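Local coordinates for soluble inorganic pyrophosphatase (Toxoplasma gondii, PDB 5WRT), which probably hydrolyses inorganic pyrophosphate to orthophosphate in a magnesium-dependent reaction, at residues D175-R178 / V183-G186; S28-I33 / M61-R66. All coordinates share one frame; numbering follows the deposited sequence.

The two contacts illustrate how differently an outlying helix pair and a contact beside the metal site can be packed in one domain. Contact 1 joins two consecutive helices next to the second subunit, away from the annotated metal sites. Contact 2 brings the segment 28-33, from the N-terminal part of the chain, against the end of strand 57-63, and its Met63 side chain comes within about 7 Å of a bound magnesium ion. The centres of contact 1 and contact 2 are about 29 Å apart, on opposite sides of the chain's centre; the nearest atoms of contact 1 and contact 2 are about 18 Å apart. Both rely on apolar side chains for their packing, and in each a single water joins a side chain of one segment to the backbone of the other.

Contact 1: D175-R178 / V183-G186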
loop_
_atom_site.group_PDB
_atom_site.type_symbol
_atom_site.label_atom_id
_atom_site.label_comp_id
_atom_site.label_asym_id
_atom_site.label_seq_id
_atom_site.Cartn_x
_atom_site.Cartn_y
_atom_site.Cartn_z
ATOM N N ASP A 175 -10.319 -15.328 -12.377
ATOM C CA ASP A 175 -9.260 -15.261 -13.381
ATOM C C ASP A 175 -8.125 -14.351 -12.929
ATOM O O ASP A 175 -6.952 -14.635 -13.196
ATOM C CB ASP A 175 -9.829 -14.793 -14.720
ATOM C CG ASP A 175 -10.872 -15.741 -15.273
ATOM O OD1 ASP A 175 -10.746 -16.963 -15.046
ATOM O OD2 ASP A 175 -11.816 -15.267 -15.939
ATOM N N VAL A 176 -8.453 -13.250 -12.251
ATOM C CA VAL A 176 -7.419 -12.347 -11.755
ATOM C C VAL A 176 -6.582 -13.037 -10.687
ATOM O O VAL A 176 -5.347 -12.991 -10.717
ATOM C CB VAL A 176 -8.051 -11.046 -11.226
ATOM C CG1 VAL A 176 -6.969 -10.083 -10.757
ATOM C CG2 VAL A 176 -8.921 -10.404 -12.295
ATOM N N GLU A 177 -7.243 -13.681 -9.723
ATOM C CA GLU A 177 -6.522 -14.444 -8.707
ATOM C C GLU A 177 -5.636 -15.517 -9.331
ATOM O O GLU A 177 -4.578 -15.844 -8.782
ATOM C CB GLU A 177 -7.514 -15.076 -7.728
ATOM C CG GLU A 177 -8.286 -14.085 -6.851
ATOM C CD GLU A 177 -7.462 -13.466 -5.728
ATOM O OE1 GLU A 177 -8.066 -13.100 -4.696
ATOM O OE2 GLU A 177 -6.225 -13.343 -5.865
ATOM N N ARG A 178 -6.047 -16.070 -10.476
ATOM C CA ARG A 178 -5.302 -17.156 -11.103
ATOM C C ARG A 178 -4.126 -16.638 -11.923
ATOM O O ARG A 178 -3.010 -17.159 -11.817
ATOM C CB ARG A 178 -6.229 -17.989 -11.991
ATOM C CG ARG A 178 -5.595 -19.267 -12.521
ATOM C CD ARG A 178 -6.625 -20.198 -13.147
ATOM N NE ARG A 178 -7.596 -19.484 -13.973
ATOM C CZ ARG A 178 -7.404 -19.161 -15.248
ATOM N NH1 ARG A 178 -6.271 -19.488 -15.857
ATOM N NH2 ARG A 178 -8.347 -18.512 -15.919
ATOM N N VAL A 183 -2.933 -9.039 -7.188
ATOM C CA VAL A 183 -3.610 -7.850 -7.697
ATOM C C VAL A 183 -4.840 -7.531 -6.856
ATOM O O VAL A 183 -5.006 -6.403 -6.376
ATOM C CB VAL A 183 -3.968 -8.026 -9.183
ATOM C CG1 VAL A 183 -4.939 -6.941 -9.621
ATOM C CG2 VAL A 183 -2.705 -7.977 -10.027
ATOM N N VAL A 184 -5.722 -8.516 -6.664
ATOM C CA VAL A 184 -6.916 -8.286 -5.848
ATOM C C VAL A 184 -6.563 -7.944 -4.404
ATOM O O VAL A 184 -7.060 -6.924 -3.899
ATOM C CB VAL A 184 -7.876 -9.486 -5.962
ATOM C CG1 VAL A 184 -9.042 -9.315 -5.002
ATOM C CG2 VAL A 184 -8.378 -9.629 -7.388
ATOM N N PRO A 185 -5.737 -8.721 -3.690
ATOM C CA PRO A 185 -5.383 -8.306 -2.322
ATOM C C PRO A 185 -4.547 -7.041 -2.282
ATOM O O PRO A 185 -4.667 -6.267 -1.324
ATOM C CB PRO A 185 -4.612 -9.515 -1.773
ATOM C CG PRO A 185 -4.071 -10.192 -2.971
ATOM C CD PRO A 185 -5.095 -10.002 -4.048
ATOM N N GLY A 186 -3.709 -6.801 -3.291
ATOM C CA GLY A 186 -2.952 -5.561 -3.323
ATOM C C GLY A 186 -3.847 -4.337 -3.397
ATOM O O GLY A 186 -3.591 -3.328 -2.737
HETATM O O HOH W 1 -5.364 -11.352 -7.632
#
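Glu177 and Val184 are joined through one water, which donates to Glu177 OE2 at 2.8 Å and accepts from Val184 N at 3.0 Å. The bent side chain of Glu177 (chi2 -74°) brings its carboxylate back to the neighbouring helix, where OE1 lies 3.8 Å from Val184 CB and OE2 meets the ring carbon CD of Pro185. A first-turn N-H such as that of Val184 has no carbonyl one turn back in its own helix to bind, and here the water supplies an acceptor. The carboxylate's negative charge also lies near the positive end of the helix dipole, which is probably favourable.

The two segments belong to helices 173-179 and 183-193, which follow one another across a short connection, so this is a local packing of two consecutive helices on the flank of the pyrophosphatase domain. Its apolar part is made of valines. Val176 CG1, placed anti to the backbone N (chi1 -178°), reaches across to Val184 CG2 at 3.7 Å and to Val183 CG1 at 3.9 Å. Ile126, just after strand 115-125, touches both Val176 and Val183, while Val183 packs on Trp193 and Pro185 on Glu189, both of the second subunit. Within the first helix, Arg178 NH2 forms a salt bridge of 3.0 Å with Asp175 OD1; the oxygen lies at the guanidinium edge, but the nitrogen approaches from above the carboxylate plane.

Contact 2: S28-I33 / M61-R66; sequences SPWHDI and MEMQLR
The indole of Trp30 carries both methyls of Leu65 over one face: CD1 makes a CH-pi contact 4.1 Å from the centroid of the six-membered ring, only 17° off its normal, whereas CD2 sits toward the rim, 3.6 Å from Trp30 CE3. The two side chains cross at about a right angle. The ring of Tyr228 meets the indole edge-to-face, and Trp30 NE1 is hydrogen-bonded to Thr99 O. Next to it, the His31 ring has Trp30 CD2 over one face, offset toward the rim.

Structurally, the contact sets an ST turn, begun by Ser28, against the end of strand 57-63 and the residues just after it; this is the middle strand of a three-stranded antiparallel sheet in this pyrophosphatase domain. Ser28 OG accepts from Trp30 N and, at 3.2 Å, from His31 N, the second bond making an ST motif as well; Thr70 OG1 is a further partner. This grip holds the turn from which Pro29 and Trp30 reach Met63 and Leu65.

Met63 supplies a second apolar group, beside Pro29 and Trp30. With chi2 extended (-174°), SD is carried out to slide past the proline ring, 3.7 Å from Pro29 CG, and comes 4.0 Å from Trp30 CB; the bend at chi3 affects only CE. The same residue borders the metal site: Met63 N binds OE2 of Glu52, a known magnesium-binding residue that holds no ion in this chain, and may thereby help to position that carboxylate. Pro120, touching both Trp30 and Leu65, lies between the magnesium ligands Asp117 and Asp122 in the sequence.

At the periphery, a water in the plane of the imidazole connects the segments, 2.8 Å from His31 NE2 and donating to Leu65 O at 2.7 Å, while His31 ND1 is hydrogen-bonded to Tyr228 OH.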
loop_
_atom_site.group_PDB
_atom_site.type_symbol
_atom_site.label_atom_id
_atom_site.label_comp_id
_atom_site.label_asym_id
_atom_site.label_seq_id
_atom_site.Cartn_x
_atom_site.Cartn_y
_atom_site.Cartn_z
ATOM N N SER A 28 -17.235 17.453 -21.547
ATOM C CA SER A 28 -17.000 17.004 -20.180
ATOM C C SER A 28 -16.779 15.495 -20.146
ATOM O O SER A 28 -17.613 14.742 -20.658
ATOM C CB SER A 28 -18.184 17.377 -19.289
ATOM O OG SER A 28 -18.065 16.798 -18.000
ATOM N N PRO A 29 -15.679 15.020 -19.557
ATOM C CA PRO A 29 -15.505 13.568 -19.392
ATOM C C PRO A 29 -16.569 12.924 -18.523
ATOM O O PRO A 29 -16.802 11.718 -18.657
ATOM C CB PRO A 29 -14.117 13.446 -18.748
ATOM C CG PRO A 29 -13.806 14.806 -18.205
ATOM C CD PRO A 29 -14.503 15.781 -19.099
ATOM N N TRP A 30 -17.216 13.680 -17.637
ATOM C CA TRP A 30 -18.260 13.127 -16.786
ATOM C C TRP A 30 -19.630 13.168 -17.450
ATOM O O TRP A 30 -20.400 12.208 -17.339
ATOM C CB TRP A 30 -18.315 13.878 -15.451
ATOM C CG TRP A 30 -19.237 13.243 -14.447
ATOM C CD1 TRP A 30 -19.425 11.906 -14.241
ATOM C CD2 TRP A 30 -20.096 13.916 -13.515
ATOM N NE1 TRP A 30 -20.344 11.706 -13.240
ATOM C CE2 TRP A 30 -20.771 12.924 -12.777
ATOM C CE3 TRP A 30 -20.357 15.261 -13.232
ATOM C CZ2 TRP A 30 -21.692 13.233 -11.776
ATOM C CZ3 TRP A 30 -21.271 15.566 -12.237
ATOM C CH2 TRP A 30 -21.927 14.556 -11.521
ATOM N N HIS A 31 -19.948 14.262 -18.142
ATOM C CA HIS A 31 -21.282 14.459 -18.695
ATOM C C HIS A 31 -21.420 13.962 -20.131
ATOM O O HIS A 31 -22.444 13.359 -20.469
ATOM C CB HIS A 31 -21.667 15.939 -18.652
ATOM C CG HIS A 31 -21.773 16.505 -17.274
ATOM N ND1 HIS A 31 -22.723 16.088 -16.368
ATOM C CD2 HIS A 31 -21.056 17.470 -16.653
ATOM C CE1 HIS A 31 -22.581 16.764 -15.244
ATOM N NE2 HIS A 31 -21.576 17.609 -15.390
ATOM N N ASP A 32 -20.432 14.205 -20.993
ATOM C CA ASP A 32 -20.651 14.026 -22.421
ATOM C C ASP A 32 -19.990 12.787 -23.005
ATOM O O ASP A 32 -20.216 12.487 -24.179
ATOM C CB ASP A 32 -20.151 15.257 -23.183
ATOM C CG ASP A 32 -20.512 16.565 -22.502
ATOM O OD1 ASP A 32 -21.688 16.771 -22.134
ATOM O OD2 ASP A 32 -19.586 17.391 -22.311
ATOM N N ILE A 33 -19.200 12.054 -22.227
ATOM C CA ILE A 33 -18.653 10.774 -22.685
ATOM C C ILE A 33 -19.655 9.669 -22.384
ATOM O O ILE A 33 -20.107 9.547 -21.238
ATOM C CB ILE A 33 -17.288 10.486 -22.049
ATOM C CG1 ILE A 33 -16.254 11.481 -22.572
ATOM C CG2 ILE A 33 -16.844 9.059 -22.347
ATOM C CD1 ILE A 33 -14.844 11.147 -22.190
ATOM N N MET A 61 -5.271 13.487 -8.612
ATOM C CA MET A 61 -5.946 14.104 -9.744
ATOM C C MET A 61 -7.395 13.642 -9.788
ATOM O O MET A 61 -7.688 12.456 -9.620
ATOM C CB MET A 61 -5.237 13.745 -11.050
ATOM C CG MET A 61 -3.733 13.975 -11.016
ATOM S SD MET A 61 -3.276 15.707 -10.816
ATOM C CE MET A 61 -3.958 16.415 -12.311
ATOM N N GLU A 62 -8.303 14.582 -10.038
ATOM C CA GLU A 62 -9.726 14.273 -10.083
ATOM C C GLU A 62 -10.429 15.231 -11.028
ATOM O O GLU A 62 -9.990 16.366 -11.225
ATOM C CB GLU A 62 -10.385 14.380 -8.698
ATOM C CG GLU A 62 -9.952 13.345 -7.679
ATOM C CD GLU A 62 -10.532 13.611 -6.302
ATOM O OE1 GLU A 62 -10.995 14.747 -6.052
ATOM O OE2 GLU A 62 -10.527 12.678 -5.473
ATOM N N MET A 63 -11.526 14.756 -11.611
ATOM C CA MET A 63 -12.414 15.634 -12.361
ATOM C C MET A 63 -12.997 16.694 -11.436
ATOM O O MET A 63 -13.499 16.380 -10.352
ATOM C CB MET A 63 -13.534 14.820 -13.008
ATOM C CG MET A 63 -13.070 13.892 -14.117
ATOM S SD MET A 63 -14.432 13.082 -14.982
ATOM C CE MET A 63 -14.969 11.891 -13.755
ATOM N N GLN A 64 -12.933 17.954 -11.865
ATOM C CA GLN A 64 -13.461 19.075 -11.085
ATOM C C GLN A 64 -14.897 19.314 -11.533
ATOM O O GLN A 64 -15.161 20.022 -12.506
ATOM C CB GLN A 64 -12.590 20.313 -11.262
ATOM C CG GLN A 64 -11.134 20.113 -10.857
ATOM C CD GLN A 64 -10.986 19.668 -9.413
ATOM O OE1 GLN A 64 -11.537 20.285 -8.502
ATOM N NE2 GLN A 64 -10.237 18.593 -9.198
ATOM N N LEU A 65 -15.842 18.718 -10.802
ATOM C CA LEU A 65 -17.234 18.698 -11.238
ATOM C C LEU A 65 -17.892 20.075 -11.205
ATOM O O LEU A 65 -18.899 20.278 -11.892
ATOM C CB LEU A 65 -18.028 17.717 -10.372
ATOM C CG LEU A 65 -17.476 16.289 -10.314
ATOM C CD1 LEU A 65 -18.432 15.361 -9.580
ATOM C CD2 LEU A 65 -17.172 15.755 -11.709
ATOM N N ARG A 66 -17.353 21.022 -10.436
ATOM C CA ARG A 66 -17.935 22.362 -10.397
ATOM C C ARG A 66 -17.566 23.190 -11.620
ATOM O O ARG A 66 -18.311 24.105 -11.989
ATOM C CB ARG A 66 -17.501 23.099 -9.130
ATOM C CG ARG A 66 -18.242 22.668 -7.875
ATOM C CD ARG A 66 -17.658 23.329 -6.637
ATOM N NE ARG A 66 -17.487 24.769 -6.812
ATOM C CZ ARG A 66 -18.121 25.691 -6.094
ATOM N NH1 ARG A 66 -18.970 25.325 -5.144
ATOM N NH2 ARG A 66 -17.902 26.981 -6.322
HETATM O O HOH W 2 -20.983 19.406 -13.343
#